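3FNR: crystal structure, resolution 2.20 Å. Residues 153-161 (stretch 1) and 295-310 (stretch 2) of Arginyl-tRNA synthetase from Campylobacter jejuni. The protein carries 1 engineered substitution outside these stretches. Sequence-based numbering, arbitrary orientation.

Stretch 1, residues 153-161: QNLEQAKIK
Stretch 2 295-310: LMSDVVDEIGSDALRY

Three ordered waters fill the gap at one end of this contact, where N154 ND2 lies 3.7 Å from S297 OG with no direct hydrogen bond, and link the two residues. Water 1 donates to N154 OD1 (3.0 Å) and accepts from the backbone S297 N (2.9 Å). Water 2 accepts from N154 ND2 (3.2 Å) and lies 2.9 Å from S297 OG. Water 3 donates to Q157 OE1 (2.7 Å), accepts weakly from N154 ND2 (3.1 Å) and sits 3.2 Å from S297 OG. The amide of buried N154 (chi1 m, -80°) suits this place because it offers both an acceptor and a donor.

Stretch 1 ends a helix that began earlier in the chain; after A158 (phi/psi -95/17), K159 adopts positive phi (66/32) and I160 and K161 are extended, with I160 N bonded to L155 O (2.7 Å). Stretch 2 forms helix 296-303, breaks at G304 (86/158) and resumes as helix 305-310. At these angles a CB on residue 304 would jam against the preceding carbonyl oxygen, so glycine fits. Helices 153-157 and 296-303 run in similar directions, 28° apart, with axes approaching to 9.9 Å. The register is set by CA-CA distances of 6.0 Å for N154-S297 and 5.2 Å for A158-S305; together the stretches bury 552 Å².

L155, A158, I160, M296, V300 and L308 are buried. Unbranched M296, with chi1 and chi2 both t and chi3 139°, brings its methyl CE to 3.3 Å from N154 O, 3.6 Å from A158 CB and 4.4 Å from L155 CD2. The small A158 allows close packing: its CB is also 3.8 Å from L308 CD2, and its CA is 3.6 Å from S305 OG. S305 (chi1 t) points toward stretch 1, its compact side chain also placing OG 3.6 Å from K159 CG.

Q157 reaches across to helix 296-303 with chi1 and chi2 t and chi3 0°, long enough to span the gap to D301. Its CG packs 3.7 Å from V300 CG1 (V300 chi1 t), apolar against aliphatic, while NE2 makes a weak hydrogen bond to D301 OD1 (3.2 Å, 133°); D301 has chi1 m and chi2 -29°.

The shorter of the two direct hydrogen bonds comes from buried R309, whose first three chi angles are all m (-67°, -56°, -63°) and whose chi4 is -108°. Its charged NH1 donates to the carbonyl A158 O (2.9 Å, 160°), which lies at the guanidinium edge, as does K159 O, 3.5 Å from NH1. I160 CG1 approaches NH1 obliquely at 3.6 Å. K159 (chi m, m, t, m) folds back so that NZ bonds weakly to Q157 O (3.3 Å).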

# COMPACT_ATOMS: atom_id res chain seq x y z
N GLN A 153 0.77 -13.05 -3.55
CA GLN A 153 -0.43 -13.05 -4.39
C GLN A 153 -1.64 -12.33 -3.77
O GLN A 153 -2.46 -11.78 -4.50
CB GLN A 153 -0.77 -14.45 -4.95
CG GLN A 153 -0.96 -15.55 -3.93
CD GLN A 153 -0.75 -16.95 -4.50
OE1 GLN A 153 -1.31 -17.92 -4.00
NE2 GLN A 153 0.06 -17.06 -5.55
N ASN A 154 -1.70 -12.31 -2.43
CA ASN A 154 -2.64 -11.45 -1.69
C ASN A 154 -2.45 -9.99 -2.09
O ASN A 154 -3.42 -9.29 -2.34
CB ASN A 154 -2.42 -11.55 -0.17
CG ASN A 154 -3.04 -12.78 0.45
OD1 ASN A 154 -3.02 -12.93 1.67
ND2 ASN A 154 -3.59 -13.67 -0.37
N LEU A 155 -1.19 -9.57 -2.17
CA LEU A 155 -0.83 -8.23 -2.59
C LEU A 155 -1.06 -8.00 -4.09
O LEU A 155 -1.48 -6.92 -4.49
CB LEU A 155 0.65 -7.96 -2.26
CG LEU A 155 1.00 -7.75 -0.78
CD1 LEU A 155 2.51 -7.72 -0.58
CD2 LEU A 155 0.36 -6.47 -0.25
N GLU A 156 -0.79 -9.01 -4.90
CA GLU A 156 -0.97 -8.90 -6.35
C GLU A 156 -2.44 -8.75 -6.70
O GLU A 156 -2.80 -8.07 -7.66
CB GLU A 156 -0.38 -10.12 -7.05
CG GLU A 156 0.50 -9.80 -8.26
CD GLU A 156 -0.29 -9.40 -9.50
OE1 GLU A 156 -0.60 -8.20 -9.67
OE2 GLU A 156 -0.57 -10.29 -10.33
N GLN A 157 -3.30 -9.39 -5.90
CA GLN A 157 -4.75 -9.27 -6.02
C GLN A 157 -5.21 -7.82 -5.87
O GLN A 157 -6.15 -7.39 -6.53
CB GLN A 157 -5.43 -10.15 -4.98
CG GLN A 157 -6.86 -10.51 -5.31
CD GLN A 157 -7.49 -11.40 -4.25
OE1 GLN A 157 -6.86 -11.75 -3.26
NE2 GLN A 157 -8.75 -11.77 -4.47
N ALA A 158 -4.53 -7.07 -5.00
CA ALA A 158 -4.81 -5.65 -4.80
C ALA A 158 -3.91 -4.75 -5.65
O ALA A 158 -3.80 -3.54 -5.38
CB ALA A 158 -4.68 -5.30 -3.35
N LYS A 159 -3.28 -5.34 -6.67
CA LYS A 159 -2.40 -4.63 -7.62
C LYS A 159 -1.11 -4.09 -6.97
O LYS A 159 -0.57 -3.06 -7.40
CB LYS A 159 -3.15 -3.54 -8.41
CG LYS A 159 -4.49 -3.97 -9.01
CD LYS A 159 -4.33 -4.92 -10.20
CE LYS A 159 -5.68 -5.48 -10.66
NZ LYS A 159 -6.29 -6.43 -9.69
N ILE A 160 -0.63 -4.79 -5.95
CA ILE A 160 0.56 -4.39 -5.22
C ILE A 160 1.71 -5.37 -5.43
O ILE A 160 1.59 -6.56 -5.17
CB ILE A 160 0.28 -4.23 -3.70
CG1 ILE A 160 -0.83 -3.19 -3.47
CG2 ILE A 160 1.56 -3.88 -2.93
CD1 ILE A 160 -1.56 -3.29 -2.12
N LYS A 161 2.83 -4.85 -5.94
CA LYS A 161 4.08 -5.60 -6.02
C LYS A 161 5.17 -4.83 -5.29
O LYS A 161 5.34 -3.63 -5.50
CB LYS A 161 4.49 -5.81 -7.48
CG LYS A 161 3.61 -6.76 -8.27
CD LYS A 161 4.09 -6.87 -9.71
CE LYS A 161 3.21 -7.78 -10.55
NZ LYS A 161 3.36 -9.21 -10.16
N LEU A 295 -9.64 -11.72 6.48
CA LEU A 295 -8.55 -11.76 5.52
C LEU A 295 -8.71 -10.66 4.48
O LEU A 295 -9.82 -10.41 4.02
CB LEU A 295 -8.54 -13.11 4.80
CG LEU A 295 -7.83 -14.37 5.33
CD1 LEU A 295 -8.23 -14.75 6.75
CD2 LEU A 295 -8.09 -15.54 4.38
N MET A 296 -7.60 -10.02 4.11
CA MET A 296 -7.56 -9.05 3.02
C MET A 296 -8.15 -9.66 1.75
O MET A 296 -8.93 -9.02 1.04
CB MET A 296 -6.12 -8.57 2.79
CG MET A 296 -5.93 -7.50 1.72
SD MET A 296 -4.22 -6.95 1.59
CE MET A 296 -4.05 -6.84 -0.16
N SER A 297 -7.78 -10.92 1.52
CA SER A 297 -8.25 -11.77 0.42
C SER A 297 -9.76 -11.90 0.34
O SER A 297 -10.33 -11.83 -0.75
CB SER A 297 -7.66 -13.16 0.61
OG SER A 297 -7.25 -13.71 -0.62
N ASP A 298 -10.40 -12.11 1.49
CA ASP A 298 -11.85 -12.27 1.56
C ASP A 298 -12.58 -10.99 1.17
O ASP A 298 -13.58 -11.04 0.45
CB ASP A 298 -12.27 -12.70 2.98
CG ASP A 298 -11.91 -14.15 3.29
OD1 ASP A 298 -11.95 -14.51 4.49
OD2 ASP A 298 -11.61 -14.93 2.36
N VAL A 299 -12.06 -9.86 1.64
CA VAL A 299 -12.61 -8.55 1.32
C VAL A 299 -12.46 -8.22 -0.17
O VAL A 299 -13.42 -7.75 -0.79
CB VAL A 299 -12.00 -7.46 2.24
CG1 VAL A 299 -12.40 -6.05 1.80
CG2 VAL A 299 -12.42 -7.70 3.71
N VAL A 300 -11.29 -8.49 -0.75
CA VAL A 300 -11.07 -8.28 -2.19
C VAL A 300 -11.97 -9.19 -3.03
O VAL A 300 -12.44 -8.79 -4.09
CB VAL A 300 -9.58 -8.42 -2.62
CG1 VAL A 300 -9.41 -8.07 -4.10
CG2 VAL A 300 -8.70 -7.51 -1.81
N ASP A 301 -12.21 -10.41 -2.54
CA ASP A 301 -13.13 -11.34 -3.19
C ASP A 301 -14.55 -10.76 -3.26
O ASP A 301 -15.24 -10.88 -4.27
CB ASP A 301 -13.16 -12.69 -2.45
CG ASP A 301 -11.94 -13.55 -2.74
OD1 ASP A 301 -11.35 -13.44 -3.83
OD2 ASP A 301 -11.57 -14.36 -1.85
N GLU A 302 -14.95 -10.10 -2.17
CA GLU A 302 -16.29 -9.56 -2.06
C GLU A 302 -16.45 -8.22 -2.78
O GLU A 302 -17.39 -8.06 -3.56
CB GLU A 302 -16.67 -9.41 -0.58
CG GLU A 302 -18.15 -9.16 -0.35
CD GLU A 302 -18.61 -9.53 1.05
OE1 GLU A 302 -19.71 -9.09 1.45
OE2 GLU A 302 -17.88 -10.26 1.76
N ILE A 303 -15.55 -7.28 -2.54
CA ILE A 303 -15.72 -5.93 -3.08
C ILE A 303 -14.93 -5.61 -4.36
O ILE A 303 -15.23 -4.63 -5.04
CB ILE A 303 -15.48 -4.84 -2.01
CG1 ILE A 303 -13.98 -4.70 -1.68
CG2 ILE A 303 -16.33 -5.11 -0.76
CD1 ILE A 303 -13.64 -3.50 -0.83
N GLY A 304 -13.93 -6.42 -4.68
CA GLY A 304 -13.10 -6.13 -5.84
C GLY A 304 -11.96 -5.19 -5.51
O GLY A 304 -12.02 -4.43 -4.53
N SER A 305 -10.92 -5.23 -6.34
CA SER A 305 -9.68 -4.50 -6.14
C SER A 305 -9.83 -2.98 -6.16
O SER A 305 -9.28 -2.29 -5.29
CB SER A 305 -8.64 -4.93 -7.18
OG SER A 305 -7.40 -4.29 -6.96
N ASP A 306 -10.54 -2.46 -7.16
CA ASP A 306 -10.77 -1.02 -7.31
C ASP A 306 -11.38 -0.41 -6.06
O ASP A 306 -10.94 0.65 -5.62
CB ASP A 306 -11.67 -0.74 -8.51
CG ASP A 306 -11.08 -1.23 -9.82
OD1 ASP A 306 -9.84 -1.44 -9.90
OD2 ASP A 306 -11.85 -1.41 -10.79
N ALA A 307 -12.38 -1.10 -5.50
CA ALA A 307 -13.06 -0.64 -4.31
C ALA A 307 -12.12 -0.59 -3.13
O ALA A 307 -12.12 0.39 -2.39
CB ALA A 307 -14.26 -1.52 -4.01
N LEU A 308 -11.30 -1.63 -2.96
CA LEU A 308 -10.28 -1.66 -1.89
C LEU A 308 -9.31 -0.51 -2.03
O LEU A 308 -9.02 0.21 -1.07
CB LEU A 308 -9.50 -2.99 -1.89
CG LEU A 308 -8.63 -3.19 -0.64
CD1 LEU A 308 -9.32 -4.09 0.36
CD2 LEU A 308 -7.29 -3.77 -1.00
N ARG A 309 -8.82 -0.31 -3.26
CA ARG A 309 -7.87 0.73 -3.55
C ARG A 309 -8.47 2.12 -3.33
O ARG A 309 -7.74 3.07 -3.04
CB ARG A 309 -7.34 0.60 -4.98
CG ARG A 309 -6.47 -0.65 -5.27
CD ARG A 309 -5.26 -0.77 -4.35
NE ARG A 309 -4.32 0.33 -4.50
CZ ARG A 309 -3.12 0.24 -5.09
NH1 ARG A 309 -2.71 -0.91 -5.59
NH2 ARG A 309 -2.35 1.32 -5.17
N TYR A 310 -9.78 2.25 -3.47
CA TYR A 310 -10.44 3.53 -3.26
C TYR A 310 -10.68 3.79 -1.78
O TYR A 310 -10.25 4.81 -1.24
CB TYR A 310 -11.77 3.63 -4.03
CG TYR A 310 -12.32 5.05 -3.99
CD1 TYR A 310 -13.09 5.51 -2.91
CD2 TYR A 310 -12.04 5.95 -5.02
CE1 TYR A 310 -13.56 6.83 -2.86
CE2 TYR A 310 -12.51 7.26 -4.99
CZ TYR A 310 -13.26 7.69 -3.91
OH TYR A 310 -13.71 8.99 -3.90
O HOH W 1 -5.56 -12.11 3.00
O HOH W 2 -5.72 -15.78 0.78
O HOH W 3 -5.11 -13.85 -3.04